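Local coordinates for protein thioesterase superfamily (Jannaschia sp., PDB 2OAF) that probably hydrolyses thioester bonds, as expected of a hydrolase of the thioesterase superfamily with the hot-dog fold, at residues V21-G26 against S82-R87; E45-W50 against C92-T97; T105-G110 against V119-C124. All coordinates share one frame; numbering follows the deposited sequence.

Interaction 1. Residues V21-G26 against S82-R87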
# COMPACT_ATOMS: atom_id res chain seq x y z
N VAL B 21 -6.39 -10.69 10.89
CA VAL B 21 -6.26 -9.78 9.77
C VAL B 21 -7.38 -10.14 8.78
O VAL B 21 -7.55 -11.29 8.41
CB VAL B 21 -4.85 -9.89 9.13
CG1 VAL B 21 -4.77 -9.06 7.85
CG2 VAL B 21 -3.76 -9.45 10.12
N ARG B 22 -8.17 -9.14 8.40
CA ARG B 22 -9.19 -9.27 7.39
C ARG B 22 -8.53 -9.07 6.02
O ARG B 22 -7.98 -8.00 5.73
CB ARG B 22 -10.30 -8.21 7.61
CG ARG B 22 -11.61 -8.44 6.77
CD ARG B 22 -12.70 -7.29 6.97
NE ARG B 22 -12.31 -6.00 6.38
N VAL B 23 -8.56 -10.08 5.17
CA VAL B 23 -8.02 -9.95 3.82
C VAL B 23 -9.18 -9.65 2.90
O VAL B 23 -10.21 -10.28 3.04
CB VAL B 23 -7.35 -11.28 3.40
CG1 VAL B 23 -6.85 -11.21 1.96
CG2 VAL B 23 -6.21 -11.61 4.41
N THR B 24 -9.01 -8.74 1.95
CA THR B 24 -10.13 -8.38 1.09
C THR B 24 -9.71 -8.28 -0.36
O THR B 24 -8.54 -8.39 -0.71
CB THR B 24 -10.78 -7.04 1.52
OG1 THR B 24 -9.89 -5.97 1.22
CG2 THR B 24 -11.15 -7.03 3.02
N TRP B 25 -10.72 -8.10 -1.20
CA TRP B 25 -10.57 -7.92 -2.62
C TRP B 25 -9.35 -7.07 -2.99
O TRP B 25 -8.57 -7.40 -3.87
CB TRP B 25 -11.85 -7.28 -3.13
CG TRP B 25 -11.81 -6.71 -4.48
CD1 TRP B 25 -11.54 -5.40 -4.81
CD2 TRP B 25 -12.09 -7.39 -5.70
NE1 TRP B 25 -11.61 -5.25 -6.18
CE2 TRP B 25 -11.95 -6.44 -6.74
CE3 TRP B 25 -12.45 -8.69 -6.02
CZ2 TRP B 25 -12.15 -6.78 -8.07
CZ3 TRP B 25 -12.65 -9.01 -7.34
CH2 TRP B 25 -12.50 -8.06 -8.35
N GLY B 26 -9.21 -5.95 -2.31
CA GLY B 26 -8.17 -4.97 -2.63
C GLY B 26 -6.75 -5.42 -2.33
O GLY B 26 -5.77 -4.86 -2.85
N SER B 82 0.95 -21.57 1.16
CA SER B 82 -0.38 -21.71 0.64
C SER B 82 -0.95 -20.29 0.44
O SER B 82 -0.59 -19.37 1.17
CB SER B 82 -1.25 -22.53 1.63
OG SER B 82 -2.45 -22.94 1.04
N PRO B 83 -1.80 -20.10 -0.56
CA PRO B 83 -2.33 -18.77 -0.83
C PRO B 83 -3.24 -18.21 0.24
O PRO B 83 -4.00 -18.94 0.88
CB PRO B 83 -3.19 -18.98 -2.07
CG PRO B 83 -2.77 -20.21 -2.63
CD PRO B 83 -2.30 -21.07 -1.53
N VAL B 84 -3.19 -16.90 0.40
CA VAL B 84 -4.04 -16.19 1.33
C VAL B 84 -5.21 -15.58 0.52
O VAL B 84 -5.00 -14.99 -0.53
CB VAL B 84 -3.26 -15.11 2.05
CG1 VAL B 84 -4.20 -14.23 2.82
CG2 VAL B 84 -2.17 -15.76 3.02
N THR B 85 -6.44 -15.79 0.98
CA THR B 85 -7.62 -15.23 0.27
C THR B 85 -8.60 -14.56 1.22
O THR B 85 -8.52 -14.70 2.43
CB THR B 85 -8.41 -16.28 -0.49
OG1 THR B 85 -9.21 -17.03 0.44
CG2 THR B 85 -7.49 -17.21 -1.30
N PRO B 86 -9.55 -13.80 0.68
CA PRO B 86 -10.61 -13.28 1.52
C PRO B 86 -11.65 -14.26 2.04
O PRO B 86 -12.58 -13.82 2.71
CB PRO B 86 -11.33 -12.27 0.60
CG PRO B 86 -10.37 -11.96 -0.47
CD PRO B 86 -9.68 -13.29 -0.70
N ARG B 87 -11.52 -15.56 1.74
CA ARG B 87 -12.52 -16.54 2.17
C ARG B 87 -12.50 -16.75 3.68
O ARG B 87 -13.47 -17.24 4.22
CB ARG B 87 -12.31 -17.90 1.51
CG ARG B 87 -12.21 -17.91 -0.01
CD ARG B 87 -13.56 -17.81 -0.60
NE ARG B 87 -13.57 -18.01 -2.04
CZ ARG B 87 -14.62 -17.76 -2.80
NH1 ARG B 87 -15.74 -17.30 -2.24
NH2 ARG B 87 -14.56 -17.95 -4.11
O HOH W 1 -12.40 -11.32 4.16
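Over one face of the flat peptide group joining Thr-24 to Trp-25 lies the ring of Pro-86, its CG 3.7 Å from Thr-24 C, so the pyrrolidine rests on the backbone of residues 21-26. The peptide group linking Thr-85 to Pro-86 is covered in turn by Val-23. With CG1 anti to the backbone N (chi1 176°), that methyl stands 3.9 Å from Thr-85 C, above the plane, and Val-23 CB lies over the same face near the carbonyl oxygen. The other methyl, CG2, meets Val-84 CG1 at 3.7 Å, the two valines crossing at about a right angle. At the Pro-86 end the approach is close: Val-23 O is 3.3 Å from Pro-86 CB. In this hot-dog fold the two loops leave strands 17-21 and 69-80, and Val-23 and Val-84 both touch Leu-90 on strand 90-99, while helix 39-54 receives Val-23 on Phe-42 and Val-84 on Leu-39. A water spans the polar side of the joint, 2.7 Å from Val-23 O and 2.9 Å from Pro-86 O, linking two carbonyls of different loops. The CB of Thr-85 points away from residues 21-26; its OG1 accepts from Arg-87 N at 3.0 Å, an ST turn around Pro-86. Trp-25 and Pro-86 also face the second subunit, where the Trp-25 indole meets Trp-60 of that subunit with the ring planes at about 70° and Pro-86 packs on its Tyr-61. A bound phosphate ion, probably from the crystallisation liquor, lies about 5 Å from the Trp-25 side chain.

Interaction 2. Residues E45-W50 against C92-T97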
# COMPACT_ATOMS: atom_id res chain seq x y z
N GLU B 45 1.70 -5.85 10.99
CA GLU B 45 0.50 -5.47 11.74
C GLU B 45 0.28 -6.38 12.97
O GLU B 45 -0.10 -5.92 14.04
CB GLU B 45 -0.68 -5.49 10.79
CG GLU B 45 -2.04 -5.11 11.40
CD GLU B 45 -3.22 -5.46 10.48
OE1 GLU B 45 -3.06 -5.28 9.22
OE2 GLU B 45 -4.28 -5.91 11.02
N ALA B 46 0.57 -7.66 12.80
CA ALA B 46 0.50 -8.66 13.85
C ALA B 46 1.49 -8.35 14.97
O ALA B 46 1.17 -8.49 16.17
CB ALA B 46 0.78 -10.03 13.26
N ILE B 47 2.71 -7.99 14.59
CA ILE B 47 3.74 -7.66 15.56
C ILE B 47 3.36 -6.37 16.29
O ILE B 47 3.49 -6.26 17.50
CB ILE B 47 5.14 -7.51 14.87
CG1 ILE B 47 5.61 -8.86 14.27
CG2 ILE B 47 6.17 -6.90 15.85
CD1 ILE B 47 6.89 -8.77 13.36
N ASP B 48 2.89 -5.38 15.55
CA ASP B 48 2.37 -4.15 16.15
C ASP B 48 1.27 -4.46 17.18
O ASP B 48 1.24 -3.86 18.26
CB ASP B 48 1.85 -3.20 15.06
CG ASP B 48 1.22 -1.96 15.64
OD1 ASP B 48 1.95 -1.00 15.94
OD2 ASP B 48 0.00 -1.95 15.82
N ALA B 49 0.38 -5.41 16.84
CA ALA B 49 -0.69 -5.83 17.76
C ALA B 49 -0.15 -6.56 18.99
O ALA B 49 -0.74 -6.51 20.07
CB ALA B 49 -1.77 -6.71 17.01
N TRP B 50 0.97 -7.26 18.82
CA TRP B 50 1.62 -7.94 19.96
C TRP B 50 2.07 -6.89 20.96
O TRP B 50 1.83 -6.99 22.14
CB TRP B 50 2.80 -8.82 19.50
CG TRP B 50 3.41 -9.65 20.56
CD1 TRP B 50 3.15 -10.98 20.83
CD2 TRP B 50 4.40 -9.24 21.52
NE1 TRP B 50 3.93 -11.40 21.91
CE2 TRP B 50 4.68 -10.35 22.35
CE3 TRP B 50 5.07 -8.04 21.76
CZ2 TRP B 50 5.57 -10.28 23.38
CZ3 TRP B 50 6.00 -7.98 22.82
CH2 TRP B 50 6.23 -9.08 23.60
N CYS B 92 -2.95 -14.51 12.53
CA CYS B 92 -1.51 -14.35 12.63
C CYS B 92 -1.06 -14.70 14.02
O CYS B 92 -1.19 -13.92 14.94
CB CYS B 92 -1.10 -12.95 12.25
SG CYS B 92 -1.47 -12.54 10.52
N HIS B 93 -0.52 -15.90 14.16
CA HIS B 93 0.01 -16.40 15.44
C HIS B 93 1.40 -15.80 15.61
O HIS B 93 2.30 -16.05 14.79
CB HIS B 93 0.12 -17.93 15.44
CG HIS B 93 -1.18 -18.65 15.25
ND1 HIS B 93 -1.73 -19.45 16.22
CD2 HIS B 93 -2.03 -18.68 14.20
CE1 HIS B 93 -2.86 -19.96 15.77
NE2 HIS B 93 -3.08 -19.50 14.55
N THR B 94 1.59 -15.03 16.67
CA THR B 94 2.74 -14.13 16.77
C THR B 94 3.41 -14.29 18.12
O THR B 94 2.74 -14.28 19.17
CB THR B 94 2.26 -12.67 16.61
OG1 THR B 94 1.51 -12.59 15.41
CG2 THR B 94 3.43 -11.68 16.55
N TRP B 95 4.72 -14.42 18.11
CA TRP B 95 5.45 -14.50 19.37
C TRP B 95 6.92 -14.17 19.19
O TRP B 95 7.45 -14.32 18.10
CB TRP B 95 5.31 -15.92 19.96
CG TRP B 95 6.05 -16.97 19.22
CD1 TRP B 95 7.25 -17.51 19.56
CD2 TRP B 95 5.66 -17.61 17.99
NE1 TRP B 95 7.63 -18.45 18.64
CE2 TRP B 95 6.68 -18.53 17.66
CE3 TRP B 95 4.57 -17.48 17.12
CZ2 TRP B 95 6.64 -19.34 16.52
CZ3 TRP B 95 4.51 -18.30 15.99
CH2 TRP B 95 5.56 -19.20 15.69
N PRO B 96 7.58 -13.75 20.29
CA PRO B 96 9.02 -13.55 20.26
C PRO B 96 9.74 -14.87 20.42
O PRO B 96 9.50 -15.60 21.39
CB PRO B 96 9.28 -12.68 21.48
CG PRO B 96 8.17 -13.04 22.43
CD PRO B 96 7.00 -13.41 21.60
N THR B 97 10.62 -15.16 19.48
CA THR B 97 11.36 -16.39 19.48
C THR B 97 12.72 -16.22 20.17
O THR B 97 13.30 -17.19 20.66
CB THR B 97 11.47 -16.97 18.03
OG1 THR B 97 11.87 -18.34 18.08
CG2 THR B 97 12.43 -16.16 17.13
O HOH W 2 3.25 -14.24 22.43
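Trp-50 holds CG anti to its backbone N (chi1 -173°), and the indole it carries reaches Pro-96, while Thr-94 holds OG1 beside its backbone N (chi1 -53°), which leaves CG2 anti to that N, on the side of the helix. Trp-50 NE1 comes 3.7 Å from Pro-96 CD, and the two side chains cross at about a right angle. A water in the indole plane accepts from Trp-50 NE1 at 3.0 Å and gives a weak bond to Thr-94 O. One turn back, Ala-46 CB fits between two strand residues, 3.6 Å from Cys-92 CB and 3.4 Å from Thr-94 OG1. The same OG1 donates to Cys-92 O at 3.0 Å, from above the carbonyl plane. Thr-94 CG2 packs against Ala-46 O, at 3.9 Å, and Ile-47. An alanine at Thr-94 would probably leave Cys-92 O without its hydroxyl donor and open a gap beside Ala-46 and Ile-47. Ile-145 of helix 139-145 packs on both Trp-50 and Pro-96. The helix and strand axes pass 8.4 Å apart at 62°, with Ala-46 against Cys-92 and Thr-94 at one end, and the indole against Pro-96 at the other. This is the buried seam of a hot-dog fold, in which the long helix lies against a curved antiparallel sheet.

Interaction 3. Residues T105-G110 against V119-C124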
# COMPACT_ATOMS: atom_id res chain seq x y z
N THR B 105 13.67 -11.12 17.84
CA THR B 105 13.10 -11.75 16.66
C THR B 105 11.72 -12.26 16.99
O THR B 105 11.52 -12.99 17.97
CB THR B 105 13.95 -12.90 16.14
OG1 THR B 105 15.26 -12.42 15.83
CG2 THR B 105 13.31 -13.55 14.89
N PHE B 106 10.77 -11.83 16.16
CA PHE B 106 9.39 -12.27 16.22
C PHE B 106 9.16 -13.26 15.12
O PHE B 106 9.58 -13.02 13.97
CB PHE B 106 8.45 -11.09 16.00
CG PHE B 106 8.34 -10.17 17.19
CD1 PHE B 106 7.44 -10.42 18.19
CD2 PHE B 106 9.14 -9.05 17.29
CE1 PHE B 106 7.34 -9.58 19.29
CE2 PHE B 106 9.02 -8.20 18.37
CZ PHE B 106 8.11 -8.48 19.37
N ARG B 107 8.44 -14.32 15.47
CA ARG B 107 7.83 -15.23 14.52
C ARG B 107 6.37 -14.85 14.31
O ARG B 107 5.69 -14.45 15.26
CB ARG B 107 7.89 -16.64 15.06
CG ARG B 107 9.24 -17.27 14.95
CD ARG B 107 9.53 -17.83 13.54
NE ARG B 107 8.84 -19.09 13.33
CZ ARG B 107 7.67 -19.24 12.72
NH1 ARG B 107 7.05 -18.21 12.18
NH2 ARG B 107 7.12 -20.44 12.65
N VAL B 108 5.91 -14.97 13.07
CA VAL B 108 4.50 -14.86 12.74
C VAL B 108 4.15 -16.00 11.76
O VAL B 108 4.82 -16.15 10.73
CB VAL B 108 4.13 -13.53 12.07
CG1 VAL B 108 2.64 -13.51 11.69
CG2 VAL B 108 4.51 -12.32 12.95
N ASP B 109 3.13 -16.79 12.10
CA ASP B 109 2.57 -17.79 11.19
C ASP B 109 1.21 -17.22 10.81
O ASP B 109 0.35 -16.91 11.68
CB ASP B 109 2.33 -19.17 11.82
CG ASP B 109 3.61 -19.96 12.08
OD1 ASP B 109 4.71 -19.52 11.68
OD2 ASP B 109 3.49 -21.04 12.71
N GLY B 110 0.98 -17.12 9.51
CA GLY B 110 -0.31 -16.66 8.98
C GLY B 110 -1.09 -17.90 8.61
O GLY B 110 -0.63 -18.68 7.76
N VAL B 119 5.00 -18.52 6.94
CA VAL B 119 5.76 -18.57 8.18
C VAL B 119 6.84 -17.50 8.01
O VAL B 119 7.53 -17.47 7.00
CB VAL B 119 6.32 -20.00 8.45
CG1 VAL B 119 5.25 -21.09 8.10
CG2 VAL B 119 7.58 -20.25 7.68
N GLY B 120 6.93 -16.60 8.97
CA GLY B 120 7.92 -15.54 8.91
C GLY B 120 8.71 -15.34 10.20
O GLY B 120 8.22 -15.63 11.30
N ALA B 121 9.92 -14.79 10.07
CA ALA B 121 10.74 -14.37 11.20
C ALA B 121 11.26 -12.95 10.91
O ALA B 121 11.73 -12.65 9.82
CB ALA B 121 11.91 -15.34 11.40
N PHE B 122 11.13 -12.08 11.91
CA PHE B 122 11.32 -10.64 11.74
C PHE B 122 12.16 -10.11 12.89
O PHE B 122 11.77 -10.26 14.05
CB PHE B 122 9.95 -9.97 11.77
CG PHE B 122 8.98 -10.52 10.75
CD1 PHE B 122 8.21 -11.64 11.03
CD2 PHE B 122 8.85 -9.91 9.52
CE1 PHE B 122 7.31 -12.13 10.09
CE2 PHE B 122 7.97 -10.40 8.58
CZ PHE B 122 7.20 -11.53 8.87
N THR B 123 13.30 -9.52 12.58
CA THR B 123 14.28 -9.13 13.57
C THR B 123 14.42 -7.61 13.58
O THR B 123 14.57 -6.97 12.52
CB THR B 123 15.65 -9.75 13.24
OG1 THR B 123 15.50 -11.16 13.12
CG2 THR B 123 16.66 -9.44 14.36
N CYS B 124 14.31 -7.05 14.78
CA CYS B 124 14.38 -5.62 15.06
C CYS B 124 15.53 -5.34 16.03
O CYS B 124 15.83 -6.18 16.85
CB CYS B 124 13.10 -5.21 15.77
SG CYS B 124 11.64 -5.48 14.74
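Phe-122 lays its ring beside Val-108, CE1 standing 4.0 Å from Val-108 CB, while Phe-106 O lies at the ring edge, 3.5 Å from CD1. The two strands form the antiparallel hairpin 103-112/115-128 of the hot-dog sheet. The face bearing Phe-106, Val-108 and Phe-122 turns to helix 39-54: Phe-122 packs on Ala-43, Leu-44 and Ile-47, and Phe-106 on Ile-47. A CB on Gly-120 would point to this face, where the Phe-122 ring already stands. Phe-106 with Phe-122 and Val-108 with Gly-120 are hydrogen-bonded pairs, each with two reciprocal backbone bonds, the shortest from Phe-122 N to Phe-106 O at 2.7 Å. Carbonyls also receive CA-H...O contacts, as from Ala-121 CA to Phe-106 O.

The other face is more polar. Thr-105 and Thr-123, a non-hydrogen-bonded pair, join hydroxyls, OG1 to OG1, at 3.0 Å. Arg-107 folds back along the sheet, bent at chi2 (-80°) and again at chi3 (-77°), passing CD by Ala-121 CB. The guanidinium meets Asp-109 end-on, both nitrogens converging on OD1: Arg-107 NH1 lies 2.7 Å and NH2 2.8 Å from Asp-109 OD1. The second carboxylate oxygen, OD2, pairs with Arg-12, and Arg-107 NH2 also reaches Gln-10 O. Two arginines on one carboxylate would be expected to favour its charged state.

The same NH1 also bonds across the strands: Arg-107 NH1 donates to Gly-120 O at 3.0 Å, about 40° above the carbonyl plane, while Val-108 N reaches the same oxygen, also at 3.0 Å, from the opposite face of that plane.

How the interactions relate
Interactions 2 and 3 form the core, their centres 7 Å apart, whereas the centre of interaction 1 lies about 18 Å from that of interaction 2, in loops at the subunit boundary. Strand 90-99 pairs with strand 103-112 in one sheet, as where Trp-95 O meets Arg-107 N, and the helix of interaction 2 also packs on interaction 3, Ile-47 CD1 on Phe-122 CB. Segment 21-26 touches interaction 2 at Val-21, which packs on Glu-45 and Cys-92. The chemistry follows place: backbone bonds, an arginine-to-carbonyl bond and a hydroxyl pair join the hairpin strands, with a salt bridge along one of them; apolar packing seats the helix; the loops meet by proline, valine and a bridging water.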